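Putative transcriptional regulator (Listeria innocua, PDB 3LWF) probably binds DNA as a transcription factor of the Rrf2 family, built as a dimer of winged-helix subunits. Local coordinates at residues 21-26 against 101-106; 91-96 against 137-142; 38-43 against 84-89. All blocks are in the same frame, centred on the assembly; numbering follows the deposited sequence.

Contact 1 of 3, residues 21-26 against 101-106. With SO4 (sulfate ion), chain F.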
# COMPACT_ATOMS: atom_id res chain seq x y z
N LYS A 21 -7.75 3.68 0.32
CA LYS A 21 -8.82 4.54 -0.19
C LYS A 21 -8.36 5.42 -1.37
O LYS A 21 -7.96 6.55 -1.18
CB LYS A 21 -9.41 5.36 0.95
CG LYS A 21 -10.66 6.13 0.62
CD LYS A 21 -11.16 6.87 1.85
CE LYS A 21 -12.30 7.81 1.53
NZ LYS A 21 -12.51 8.72 2.70
N ILE A 22 -8.42 4.90 -2.58
CA ILE A 22 -8.28 5.72 -3.76
C ILE A 22 -9.62 5.66 -4.42
O ILE A 22 -10.03 4.62 -4.91
CB ILE A 22 -7.16 5.24 -4.71
CG1 ILE A 22 -5.83 5.18 -3.97
CG2 ILE A 22 -7.02 6.18 -5.93
CD1 ILE A 22 -4.67 4.76 -4.82
N THR A 23 -10.31 6.80 -4.42
CA THR A 23 -11.72 6.90 -4.79
C THR A 23 -11.88 7.18 -6.26
O THR A 23 -10.90 7.18 -7.05
CB THR A 23 -12.40 8.02 -3.98
OG1 THR A 23 -12.01 9.30 -4.48
CG2 THR A 23 -12.01 7.91 -2.52
N THR A 24 -13.12 7.40 -6.66
CA THR A 24 -13.36 7.74 -8.05
C THR A 24 -12.74 9.06 -8.45
O THR A 24 -12.54 9.31 -9.62
CB THR A 24 -14.85 7.74 -8.36
OG1 THR A 24 -15.51 8.67 -7.51
CG2 THR A 24 -15.43 6.35 -8.17
N LYS A 25 -12.40 9.91 -7.49
CA LYS A 25 -11.87 11.20 -7.84
C LYS A 25 -10.50 11.03 -8.51
O LYS A 25 -10.27 11.53 -9.61
CB LYS A 25 -11.73 12.07 -6.57
CG LYS A 25 -13.01 12.37 -5.86
CD LYS A 25 -12.73 13.35 -4.65
CE LYS A 25 -11.97 12.61 -3.54
NZ LYS A 25 -12.01 13.19 -2.19
N GLY A 26 -9.61 10.30 -7.84
CA GLY A 26 -8.30 10.00 -8.39
C GLY A 26 -8.41 9.12 -9.62
O GLY A 26 -7.71 9.32 -10.61
N THR A 101 -3.57 15.49 -6.47
CA THR A 101 -4.39 16.68 -6.77
C THR A 101 -5.86 16.41 -6.47
O THR A 101 -6.58 17.28 -5.98
CB THR A 101 -4.22 17.16 -8.25
OG1 THR A 101 -2.85 17.49 -8.49
CG2 THR A 101 -5.10 18.35 -8.57
N LEU A 102 -6.31 15.19 -6.73
CA LEU A 102 -7.75 14.86 -6.68
C LEU A 102 -8.21 14.14 -5.41
O LEU A 102 -9.38 14.25 -5.03
CB LEU A 102 -8.15 14.07 -7.95
CG LEU A 102 -8.18 14.97 -9.21
CD1 LEU A 102 -8.42 14.17 -10.48
CD2 LEU A 102 -9.24 16.08 -9.07
N GLU A 103 -7.31 13.38 -4.76
CA GLU A 103 -7.63 12.67 -3.54
C GLU A 103 -7.24 13.46 -2.35
O GLU A 103 -6.27 14.19 -2.36
CB GLU A 103 -6.90 11.34 -3.46
CG GLU A 103 -7.33 10.39 -4.57
CD GLU A 103 -8.68 9.75 -4.28
OE1 GLU A 103 -8.87 9.23 -3.17
OE2 GLU A 103 -9.56 9.75 -5.14
N GLY A 104 -7.96 13.27 -1.28
CA GLY A 104 -7.40 13.65 0.00
C GLY A 104 -6.16 12.82 0.34
O GLY A 104 -5.76 11.91 -0.41
N PRO A 105 -5.53 13.14 1.47
CA PRO A 105 -4.38 12.36 1.93
C PRO A 105 -4.73 10.89 1.93
O PRO A 105 -5.78 10.55 2.46
CB PRO A 105 -4.14 12.88 3.37
CG PRO A 105 -4.74 14.25 3.37
CD PRO A 105 -5.95 14.15 2.46
N ILE A 106 -3.92 10.04 1.32
CA ILE A 106 -4.21 8.60 1.30
C ILE A 106 -3.33 7.87 2.35
O ILE A 106 -2.11 7.97 2.32
CB ILE A 106 -3.91 8.01 -0.07
CG1 ILE A 106 -4.85 8.60 -1.14
CG2 ILE A 106 -3.97 6.50 -0.03
CD1 ILE A 106 -4.19 8.53 -2.52
S SO4 F . -11.09 11.36 0.23
O1 SO4 F . -10.60 10.18 0.96
O2 SO4 F . -12.54 11.25 0.08
O3 SO4 F . -10.69 12.49 1.06
O4 SO4 F . -10.44 11.37 -1.09
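Glu103, just past the end of helix 95-102, puts its carboxylate against the start of helix 24-38, where Thr23 is the N-cap. A bend at chi2 (-77°) turns the carboxylate toward Thr23 and Gly26. OE2 takes two firm bonds: Thr23 OG1 donates to Glu103 OE2 on its syn side at 2.6 Å, and Gly26 N, from the first turn of the helix, reaches the anti lone pair of Glu103 OE2 at 2.8 Å. OE1 is served by Thr23 N, 3.1 Å from Glu103 OE1 and coming from 42° above the carboxylate plane; the same N-H leans weakly on OE2. The Thr23 hydroxyl works both ways, since Lys25 N donates to Thr23 OG1 at 3.1 Å.

Beside this knot sits a sulfate, probably from the crystallisation liquor. Lys25 NZ donates to sulfate O4 at 2.6 Å, Gly104 N donates to the same sulfate O4 at 3.1 Å, and Lys21 NZ adds a weak bond to O1. Ile22 CG1 also meets Ile106 CD1 at 4.0 Å, and the second subunit packs here, its Trp123 on Ile22 and its Ile159 on Ile106. Gripped by three donors, the buried Glu103 carboxylate is probably ionised, favoured by the helix N-terminus; the sulfate near OE1 works against this, and Lys21 and Lys25 may offset it.

Contact 2 of 3, residues 91-96 against 137-142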
# COMPACT_ATOMS: atom_id res chain seq x y z
N GLU A 91 5.44 12.16 -20.50
CA GLU A 91 6.65 11.51 -20.01
C GLU A 91 7.16 12.20 -18.75
O GLU A 91 8.06 11.69 -18.10
CB GLU A 91 7.77 11.56 -21.06
CG GLU A 91 7.46 10.96 -22.44
CD GLU A 91 7.71 9.46 -22.53
OE1 GLU A 91 8.08 8.86 -21.49
OE2 GLU A 91 7.53 8.89 -23.63
N LYS A 92 6.63 13.37 -18.41
CA LYS A 92 7.05 14.08 -17.18
C LYS A 92 5.94 14.18 -16.12
O LYS A 92 6.24 14.26 -14.92
CB LYS A 92 7.58 15.47 -17.51
CG LYS A 92 8.79 15.50 -18.47
CD LYS A 92 9.34 16.94 -18.57
CE LYS A 92 10.38 17.15 -19.72
NZ LYS A 92 9.77 17.69 -20.99
N ILE A 93 4.69 14.15 -16.54
CA ILE A 93 3.58 14.15 -15.57
C ILE A 93 3.41 12.75 -14.93
O ILE A 93 3.29 11.73 -15.62
CB ILE A 93 2.28 14.62 -16.24
CG1 ILE A 93 2.41 16.07 -16.72
CG2 ILE A 93 1.09 14.47 -15.30
CD1 ILE A 93 1.34 16.47 -17.76
N THR A 94 3.38 12.73 -13.61
CA THR A 94 3.30 11.49 -12.84
C THR A 94 1.91 11.13 -12.31
O THR A 94 1.00 11.97 -12.21
CB THR A 94 4.19 11.61 -11.62
OG1 THR A 94 3.58 12.55 -10.76
CG2 THR A 94 5.65 12.12 -11.98
N ALA A 95 1.76 9.87 -11.92
CA ALA A 95 0.54 9.38 -11.30
C ALA A 95 0.32 10.14 -9.99
O ALA A 95 -0.80 10.50 -9.64
CB ALA A 95 0.61 7.85 -11.07
N GLY A 96 1.40 10.41 -9.26
CA GLY A 96 1.31 11.27 -8.05
C GLY A 96 0.73 12.67 -8.26
O GLY A 96 -0.13 13.12 -7.46
N THR A 137 6.23 7.05 -11.64
CA THR A 137 5.49 6.44 -12.75
C THR A 137 4.79 7.58 -13.47
O THR A 137 4.05 8.35 -12.83
CB THR A 137 4.43 5.41 -12.25
OG1 THR A 137 5.08 4.42 -11.45
CG2 THR A 137 3.66 4.73 -13.39
N THR A 138 4.99 7.67 -14.79
CA THR A 138 4.43 8.74 -15.59
C THR A 138 3.21 8.29 -16.36
O THR A 138 2.92 7.08 -16.49
CB THR A 138 5.45 9.24 -16.64
OG1 THR A 138 5.80 8.16 -17.53
CG2 THR A 138 6.68 9.81 -15.95
N LEU A 139 2.47 9.26 -16.89
CA LEU A 139 1.35 8.93 -17.74
C LEU A 139 1.82 8.05 -18.91
O LEU A 139 1.12 7.13 -19.32
CB LEU A 139 0.64 10.18 -18.24
CG LEU A 139 -0.08 11.04 -17.20
CD1 LEU A 139 -0.65 12.29 -17.85
CD2 LEU A 139 -1.17 10.23 -16.52
N SER A 140 3.00 8.33 -19.46
CA SER A 140 3.57 7.48 -20.54
C SER A 140 3.82 6.06 -20.11
O SER A 140 3.50 5.13 -20.83
CB SER A 140 4.86 8.09 -21.08
OG SER A 140 4.53 9.36 -21.58
N ASP A 141 4.36 5.88 -18.91
CA ASP A 141 4.52 4.55 -18.34
C ASP A 141 3.19 3.82 -18.30
O ASP A 141 3.10 2.62 -18.61
CB ASP A 141 5.06 4.64 -16.89
CG ASP A 141 6.47 5.14 -16.83
OD1 ASP A 141 7.17 5.02 -17.83
OD2 ASP A 141 6.86 5.71 -15.79
N LEU A 142 2.13 4.52 -17.90
CA LEU A 142 0.85 3.86 -17.73
C LEU A 142 0.26 3.49 -19.09
O LEU A 142 -0.20 2.39 -19.29
CB LEU A 142 -0.11 4.75 -16.97
CG LEU A 142 0.22 5.03 -15.51
CD1 LEU A 142 -0.95 5.78 -14.87
CD2 LEU A 142 0.56 3.73 -14.73
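Leu139 N donates to Ile93 O at 2.9 Å, and Ala95 N donates to Thr137 O, also at 2.9 Å. Between these bonds Thr94 and Thr138 face each other as a single antiparallel, non-hydrogen-bonded bridge pair, close enough for each CA-H to lean on a carbonyl oxygen of the other segment.

The Glu91 side chain can be followed outward along Ser140. Its CB is 4.0 Å from Ser140 OG, and CG closes to 3.4 Å from the same Ser140 OG. A bend at chi2 (-86°) then lays the carboxylate alongside the serine: CD is 3.3 Å from Ser140 OG, while OE1 comes to 3.3 Å from Ser140 CB. OE2, the other oxygen at the tip, also lies within van der Waals range of Ser140 OG and CB. These are van der Waals contacts, and the Glu91 N-H is taken by Asp89 OD1.

Each bridged threonine is also an N-cap, Thr94 for helix 95-102 and Thr138 for helix 139-144, so the bridge ties together two helix starts just after the long helix 117-136 has ended. Thr138 and Asp141 complete a capping box: Asp141 N donates to Thr138 OG1, and Thr138 N reaches Asp141 OD2 from 44° above the carboxylate plane. With its hydroxyl turned to that job, Thr138 presents the methyl CG2 to Glu91 O at 3.2 Å.

On the inner side Ile93 CG2 packs obliquely on Leu139 CD1 at 3.8 Å. Leu139 continues this apolar layer onto Leu30 and Leu34 of helix 24-38, while Ala95 rests against Leu122 of the second subunit.

Contact 3 of 3, residues 38-43 against 84-89. With SO4 (sulfate ion), chain G.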
# COMPACT_ATOMS: atom_id res chain seq x y z
N LYS A 38 -3.46 10.40 -24.64
CA LYS A 38 -3.64 9.71 -25.90
C LYS A 38 -3.94 10.66 -27.05
O LYS A 38 -3.62 10.36 -28.19
CB LYS A 38 -4.82 8.72 -25.84
CG LYS A 38 -4.61 7.51 -25.00
CD LYS A 38 -5.87 6.65 -24.96
CE LYS A 38 -5.85 5.72 -23.77
NZ LYS A 38 -7.06 4.87 -23.73
N ARG A 39 -4.60 11.78 -26.79
CA ARG A 39 -5.17 12.55 -27.88
C ARG A 39 -4.41 13.85 -28.10
O ARG A 39 -4.94 14.78 -28.74
CB ARG A 39 -6.65 12.83 -27.61
CG ARG A 39 -7.51 11.60 -27.77
CD ARG A 39 -8.78 11.60 -26.90
NE ARG A 39 -9.20 10.23 -26.64
CZ ARG A 39 -9.74 9.45 -27.58
NH1 ARG A 39 -9.96 9.91 -28.81
NH2 ARG A 39 -10.06 8.21 -27.30
N ILE A 40 -3.19 13.92 -27.59
CA ILE A 40 -2.36 15.09 -27.82
C ILE A 40 -2.26 15.34 -29.33
O ILE A 40 -2.04 14.42 -30.12
CB ILE A 40 -0.91 14.89 -27.29
CG1 ILE A 40 -0.87 15.10 -25.78
CG2 ILE A 40 0.03 15.88 -27.99
CD1 ILE A 40 0.49 14.74 -25.14
N GLY A 41 -2.41 16.57 -29.76
CA GLY A 41 -2.33 16.82 -31.20
C GLY A 41 -3.68 16.77 -31.89
O GLY A 41 -3.79 17.17 -33.05
N ASP A 42 -4.72 16.33 -31.20
CA ASP A 42 -6.07 16.37 -31.78
C ASP A 42 -6.86 17.60 -31.35
O ASP A 42 -8.08 17.64 -31.51
CB ASP A 42 -6.87 15.13 -31.36
CG ASP A 42 -6.21 13.83 -31.79
OD1 ASP A 42 -5.53 13.82 -32.83
OD2 ASP A 42 -6.39 12.82 -31.07
N GLY A 43 -6.21 18.60 -30.77
CA GLY A 43 -6.99 19.78 -30.34
C GLY A 43 -7.73 19.54 -29.04
O GLY A 43 -7.54 18.52 -28.38
N TYR A 84 -10.53 20.57 -23.35
CA TYR A 84 -9.33 20.47 -22.54
C TYR A 84 -8.23 19.81 -23.33
O TYR A 84 -8.50 19.04 -24.28
CB TYR A 84 -9.63 19.70 -21.25
CG TYR A 84 -10.56 20.47 -20.37
CD1 TYR A 84 -10.07 21.38 -19.43
CD2 TYR A 84 -11.93 20.34 -20.50
CE1 TYR A 84 -10.94 22.13 -18.66
CE2 TYR A 84 -12.79 21.04 -19.71
CZ TYR A 84 -12.29 21.95 -18.81
OH TYR A 84 -13.16 22.67 -18.08
N VAL A 85 -7.01 20.16 -22.99
CA VAL A 85 -5.79 19.52 -23.49
C VAL A 85 -4.86 19.23 -22.31
O VAL A 85 -4.93 19.91 -21.29
CB VAL A 85 -5.03 20.42 -24.52
CG1 VAL A 85 -5.91 20.67 -25.77
CG2 VAL A 85 -4.53 21.75 -23.91
N LEU A 86 -4.01 18.21 -22.43
CA LEU A 86 -2.99 17.97 -21.41
C LEU A 86 -2.00 19.14 -21.42
O LEU A 86 -1.61 19.61 -22.46
CB LEU A 86 -2.26 16.65 -21.67
CG LEU A 86 -1.43 16.06 -20.53
CD1 LEU A 86 -2.37 15.71 -19.40
CD2 LEU A 86 -0.69 14.81 -21.00
N ASN A 87 -1.62 19.66 -20.28
CA ASN A 87 -0.72 20.78 -20.28
C ASN A 87 0.72 20.40 -19.96
O ASN A 87 1.39 21.04 -19.17
CB ASN A 87 -1.18 21.81 -19.29
CG ASN A 87 -0.43 23.12 -19.44
OD1 ASN A 87 -0.18 23.57 -20.54
ND2 ASN A 87 -0.09 23.73 -18.34
N GLY A 88 1.24 19.41 -20.62
CA GLY A 88 2.63 19.06 -20.38
C GLY A 88 2.93 17.76 -21.06
O GLY A 88 2.08 17.17 -21.74
N ASP A 89 4.14 17.29 -20.83
CA ASP A 89 4.63 16.09 -21.45
C ASP A 89 4.12 14.89 -20.64
O ASP A 89 4.40 14.83 -19.46
CB ASP A 89 6.16 16.15 -21.39
CG ASP A 89 6.83 15.10 -22.21
OD1 ASP A 89 6.17 14.17 -22.70
OD2 ASP A 89 8.05 15.25 -22.39
S SO4 G . 1.83 27.79 -18.80
O1 SO4 G . 2.12 28.94 -19.67
O2 SO4 G . 3.05 27.27 -18.19
O3 SO4 G . 0.94 28.18 -17.71
O4 SO4 G . 1.28 26.70 -19.58
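Ile40 carries its ethyl branch fully extended (chi2 172°), while Leu86 swings CG opposite its backbone N (chi1 -165°) and its chi2 of 64° sets CD2 roughly anti to CA; between them these torsions bring Ile40 CD1 to 4.3 Å from Leu86 CD2. The meeting is methyl against methyl, and a light one. The same Ile40 CD1 lies 4.5 Å from Gly88 O, where the chain has already left the strand, and Ile40 also touches Pro90. Leu86 is the better buried of the pair: it lies on Leu36 and Ala37 of helix 24-38, and on Leu139 and Ile93.

The second touch is made by Val85, whose CG1 stands 3.8 Å from Gly43 O. Nearby, the carbonyl oxygens Gly43 O and Tyr84 O, both acceptors, are 4.2 Å apart. Across the two segments the contact is therefore purely van der Waals.

Residues 38-43 leave helix 24-38 and reverse in a type II beta turn from Arg39 to Asp42, closed by Asp42 N donating to Arg39 O at 2.9 Å. Gly41 takes the third position of the turn with positive phi, as glycine commonly does there. The other partner is the second strand of the winged-helix hairpin, 74-77 with 83-86, the wing that in relatives of this fold commonly approaches DNA. Just beyond the turn, Ile45 pairs by backbone hydrogen bonding with Tyr84, carrying the chain past the edge of the hairpin before helix 47-54 begins.

Beyond the strand, Asn87 ND2 donates to Gly72 O and makes a weak 3.5 Å bond from Asn87 ND2 to sulfate O4; Lys75 NZ also holds that sulfate, probably a crystallisation ion.

Contacts 1 and 2 are partly buried and both use helix 95-102, contact 1 at its C-terminal end and contact 2 at its start, their centres about 17 Å apart; each also touches the second subunit. Contact 3 is a surface contact farther from the centre of the chain, untouched by the other subunit. The chemistry follows: a carboxylate serves a helix start in contact 1, paired backbones join two helix starts in contact 2, and contact 3 has only sparse van der Waals touches. Contacts 2 and 3 nevertheless meet through their apolar side chains, so an apolar layer joins the winged-helix hairpin to helices 139-144 and 24-38, while contact 1 touches neither.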